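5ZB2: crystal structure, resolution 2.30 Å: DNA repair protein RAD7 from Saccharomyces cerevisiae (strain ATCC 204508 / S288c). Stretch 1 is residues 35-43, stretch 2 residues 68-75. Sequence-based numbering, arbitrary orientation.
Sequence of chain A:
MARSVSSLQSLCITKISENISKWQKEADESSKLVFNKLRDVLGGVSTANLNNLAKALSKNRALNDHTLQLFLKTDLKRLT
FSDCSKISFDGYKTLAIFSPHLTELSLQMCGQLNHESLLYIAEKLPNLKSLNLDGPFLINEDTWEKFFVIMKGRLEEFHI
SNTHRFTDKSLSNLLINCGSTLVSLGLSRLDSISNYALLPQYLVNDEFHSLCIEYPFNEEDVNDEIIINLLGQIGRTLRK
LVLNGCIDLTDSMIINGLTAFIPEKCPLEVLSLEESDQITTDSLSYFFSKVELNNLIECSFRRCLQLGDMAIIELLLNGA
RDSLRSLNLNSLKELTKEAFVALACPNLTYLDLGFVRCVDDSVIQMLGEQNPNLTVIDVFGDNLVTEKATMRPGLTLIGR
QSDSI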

# COMPACT_ATOMS: atom_id res chain seq x y z
N PHE A 35 5.91 -12.46 13.29
CA PHE A 35 4.47 -12.63 13.47
C PHE A 35 4.17 -13.73 14.47
O PHE A 35 3.21 -13.63 15.25
N ASN A 36 4.98 -14.80 14.47
CA ASN A 36 4.85 -15.82 15.51
C ASN A 36 5.08 -15.22 16.89
O ASN A 36 4.41 -15.58 17.86
N LYS A 37 6.04 -14.30 17.00
CA LYS A 37 6.31 -13.65 18.28
C LYS A 37 5.06 -12.96 18.82
O LYS A 37 4.71 -13.12 20.00
N LEU A 38 4.37 -12.20 17.97
CA LEU A 38 3.14 -11.54 18.41
C LEU A 38 2.13 -12.55 18.93
O LEU A 38 1.55 -12.37 20.00
N ARG A 39 1.90 -13.63 18.17
CA ARG A 39 0.94 -14.64 18.60
C ARG A 39 1.40 -15.34 19.87
O ARG A 39 0.60 -15.60 20.78
N ASP A 40 2.70 -15.65 19.97
CA ASP A 40 3.20 -16.34 21.15
C ASP A 40 3.13 -15.44 22.38
O ASP A 40 2.84 -15.91 23.49
N VAL A 41 3.39 -14.14 22.21
CA VAL A 41 3.35 -13.21 23.34
C VAL A 41 1.96 -13.14 23.94
O VAL A 41 1.81 -12.93 25.15
N LEU A 42 0.92 -13.30 23.12
CA LEU A 42 -0.45 -13.26 23.60
C LEU A 42 -0.93 -14.62 24.10
O LEU A 42 -2.13 -14.80 24.33
N GLY A 43 -0.02 -15.58 24.28
CA GLY A 43 -0.36 -16.91 24.73
C GLY A 43 -0.34 -17.97 23.65
O GLY A 43 -0.57 -19.14 23.95
N LEU A 68 -5.41 -7.37 12.00
CA LEU A 68 -5.14 -8.27 10.88
C LEU A 68 -3.79 -8.94 11.01
O LEU A 68 -3.59 -10.05 10.48
N GLN A 69 -2.84 -8.30 11.70
CA GLN A 69 -1.49 -8.84 11.79
C GLN A 69 -1.43 -10.14 12.57
O GLN A 69 -0.45 -10.87 12.44
N LEU A 70 -2.46 -10.44 13.36
CA LEU A 70 -2.54 -11.72 14.06
C LEU A 70 -2.63 -12.90 13.09
O LEU A 70 -2.31 -14.03 13.47
N PHE A 71 -3.06 -12.66 11.85
CA PHE A 71 -3.34 -13.72 10.90
C PHE A 71 -2.29 -13.83 9.80
O PHE A 71 -2.51 -14.56 8.82
N LEU A 72 -1.17 -13.13 9.92
CA LEU A 72 -0.19 -13.06 8.85
C LEU A 72 0.93 -14.07 9.05
O LEU A 72 1.31 -14.40 10.18
N LYS A 73 1.47 -14.56 7.93
CA LYS A 73 2.57 -15.53 7.92
C LYS A 73 2.23 -16.78 8.74
O LYS A 73 2.95 -17.17 9.66
N THR A 74 1.11 -17.40 8.37
CA THR A 74 0.72 -18.70 8.90
C THR A 74 0.61 -19.68 7.74
O THR A 74 0.62 -19.30 6.57
N ASP A 75 0.50 -20.97 8.08
CA ASP A 75 0.27 -22.00 7.08
C ASP A 75 -1.21 -22.33 6.91
O ASP A 75 -1.55 -23.41 6.41

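Which face of the first stretch meets the second? The helix of residues 35-41 presents Phe35, Leu38 and Arg39, and Leu42 joins them just where the chain leaves helical geometry. Phe35, Leu38 and Leu42 all send CA-to-CB toward the second stretch, whereas Arg39 starts sideways and brings its end nearer. Lys37, Asp40 and Val41 lie on helix positions out of reach. The backbones come close, with Arg39 CA 6.4 Å from Leu70 CA and Phe35 CA 6.5 Å from Lys73 CA.

How does Arg39 reach the second stretch? Its chi angles run m, t, m, with chi4 at -93°, so the chain extends and then bends to lay its guanidinium against the carbonyls of Leu70, within the 3-10 segment, and Leu72, just after it. Arg39 NH1 donates to Leu72 O at 2.8 Å and to Leu70 O at 2.9 Å, both oxygens lying near the guanidinium plane; Arg39 NH2 adds a longer bond to Leu72 O at 3.2 Å. Arg39 NH2 also donates to Asn36 OD1 at 2.8 Å, an almost straight bond at 172°. Asn36, with chi1 m, thus steadies the guanidinium from its own helix, one turn back. Over one face of the group sits the Thr74 methyl, CG2 lying 3.5 Å from Arg39 NH1; Thr74 chi1 is p.

What holds Phe35 in place? With chi1 m and chi2 at -67°, the Phe35 ring lies against Leu72, whose CB stands 3.8 Å from the ring centroid and only 9° off the normal, a CH-pi contact over the face. The m, t rotamer of Leu72 also places its CD1 3.6 Å from Phe35 CZ. Lys73 begins toward the helix, and chi1 m brings Lys73 CG to 3.4 Å from Phe35 CD2; chi2 and chi3, also m, then turn the chain before chi4 runs t, and its end leads away to a hydrogen bond elsewhere in the structure. Phe35 CD1 also lies 3.5 Å from Gln69 O, so the ring packs against backbone as well as side chains.

Where do the leucines meet? Leu70 starts away from the helix, yet its m, t rotamer brings CD2 back to it. Leu70 CD2 touches Leu38 CD2 at 3.9 Å and Leu42 CD1 at 3.7 Å, bridging two residues one helical turn apart. Leu38 takes t, p and Leu42 takes m, t, and these rotamers bring their methyls to the same Leu70 carbon. This apolar cluster adjoins the Arg39 bonds, so Leu70 serves the contact twice, through its carbonyl and through its side chain.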

# COMPACT_ATOMS: atom_id res chain seq x y z
CB PHE A 35 3.79 -12.90 12.13
CG PHE A 35 3.71 -11.69 11.23
CD1 PHE A 35 2.92 -10.61 11.58
CD2 PHE A 35 4.42 -11.64 10.04
CE1 PHE A 35 2.84 -9.49 10.77
CE2 PHE A 35 4.34 -10.52 9.22
CZ PHE A 35 3.55 -9.45 9.58
CB ASN A 36 5.83 -16.96 15.26
CG ASN A 36 5.44 -17.83 14.08
OD1 ASN A 36 4.27 -17.86 13.67
ND2 ASN A 36 6.41 -18.55 13.53
CB LYS A 37 7.46 -12.65 18.13
CG LYS A 37 7.86 -11.93 19.42
CD LYS A 37 8.40 -12.90 20.47
CE LYS A 37 8.86 -12.16 21.72
NZ LYS A 37 9.39 -13.09 22.76
CB LEU A 38 2.54 -10.73 17.25
CG LEU A 38 1.18 -10.08 17.51
CD1 LEU A 38 1.25 -9.15 18.70
CD2 LEU A 38 0.70 -9.34 16.27
CB ARG A 39 0.72 -15.66 17.49
CG ARG A 39 -0.09 -15.12 16.31
CD ARG A 39 -0.30 -16.19 15.24
NE ARG A 39 0.91 -16.43 14.46
CZ ARG A 39 1.20 -15.84 13.30
NH1 ARG A 39 0.37 -14.94 12.77
NH2 ARG A 39 2.32 -16.13 12.67
CB ASP A 40 4.63 -16.82 20.91
CG ASP A 40 4.72 -17.92 19.87
OD1 ASP A 40 3.73 -18.68 19.72
OD2 ASP A 40 5.77 -18.03 19.20
CB VAL A 41 3.85 -11.82 22.90
CG1 VAL A 41 3.49 -10.75 23.93
CG2 VAL A 41 5.36 -11.84 22.69
CB LEU A 42 -1.38 -12.76 22.50
CG LEU A 42 -1.07 -11.36 21.95
CD1 LEU A 42 -1.98 -11.04 20.78
CD2 LEU A 42 -1.21 -10.30 23.04
CB LEU A 68 -5.21 -7.48 9.56
CG LEU A 68 -4.81 -8.23 8.29
CD1 LEU A 68 -5.76 -9.38 8.02
CD2 LEU A 68 -4.76 -7.27 7.11
CB GLN A 69 -0.57 -7.79 12.43
CG GLN A 69 -0.40 -6.55 11.57
CD GLN A 69 0.45 -5.50 12.23
OE1 GLN A 69 1.61 -5.30 11.87
NE2 GLN A 69 -0.11 -4.82 13.22
CB LEU A 70 -3.75 -11.73 14.99
CG LEU A 70 -3.77 -10.62 16.05
CD1 LEU A 70 -5.17 -10.41 16.61
CD2 LEU A 70 -2.79 -10.95 17.17
CB PHE A 71 -4.72 -13.50 10.28
CG PHE A 71 -5.82 -13.37 11.29
CD1 PHE A 71 -6.12 -12.14 11.85
CD2 PHE A 71 -6.57 -14.47 11.67
CE1 PHE A 71 -7.14 -12.02 12.78
CE2 PHE A 71 -7.58 -14.35 12.59
CZ PHE A 71 -7.87 -13.13 13.15
CB LEU A 72 0.40 -11.65 8.74
CG LEU A 72 -0.57 -10.52 8.40
CD1 LEU A 72 0.16 -9.19 8.32
CD2 LEU A 72 -1.31 -10.79 7.10
CB LYS A 73 3.86 -14.87 8.43
CG LYS A 73 4.46 -13.83 7.48
CD LYS A 73 4.69 -14.38 6.07
CE LYS A 73 5.52 -15.65 6.05
NZ LYS A 73 5.65 -16.21 4.68
CB THR A 74 -0.62 -18.62 9.65
OG1 THR A 74 -1.70 -18.56 8.72
CG2 THR A 74 -0.66 -17.40 10.56
CB ASP A 75 1.06 -23.27 7.43
CG ASP A 75 0.69 -23.84 8.78
OD1 ASP A 75 0.36 -23.05 9.68
OD2 ASP A 75 0.74 -25.08 8.94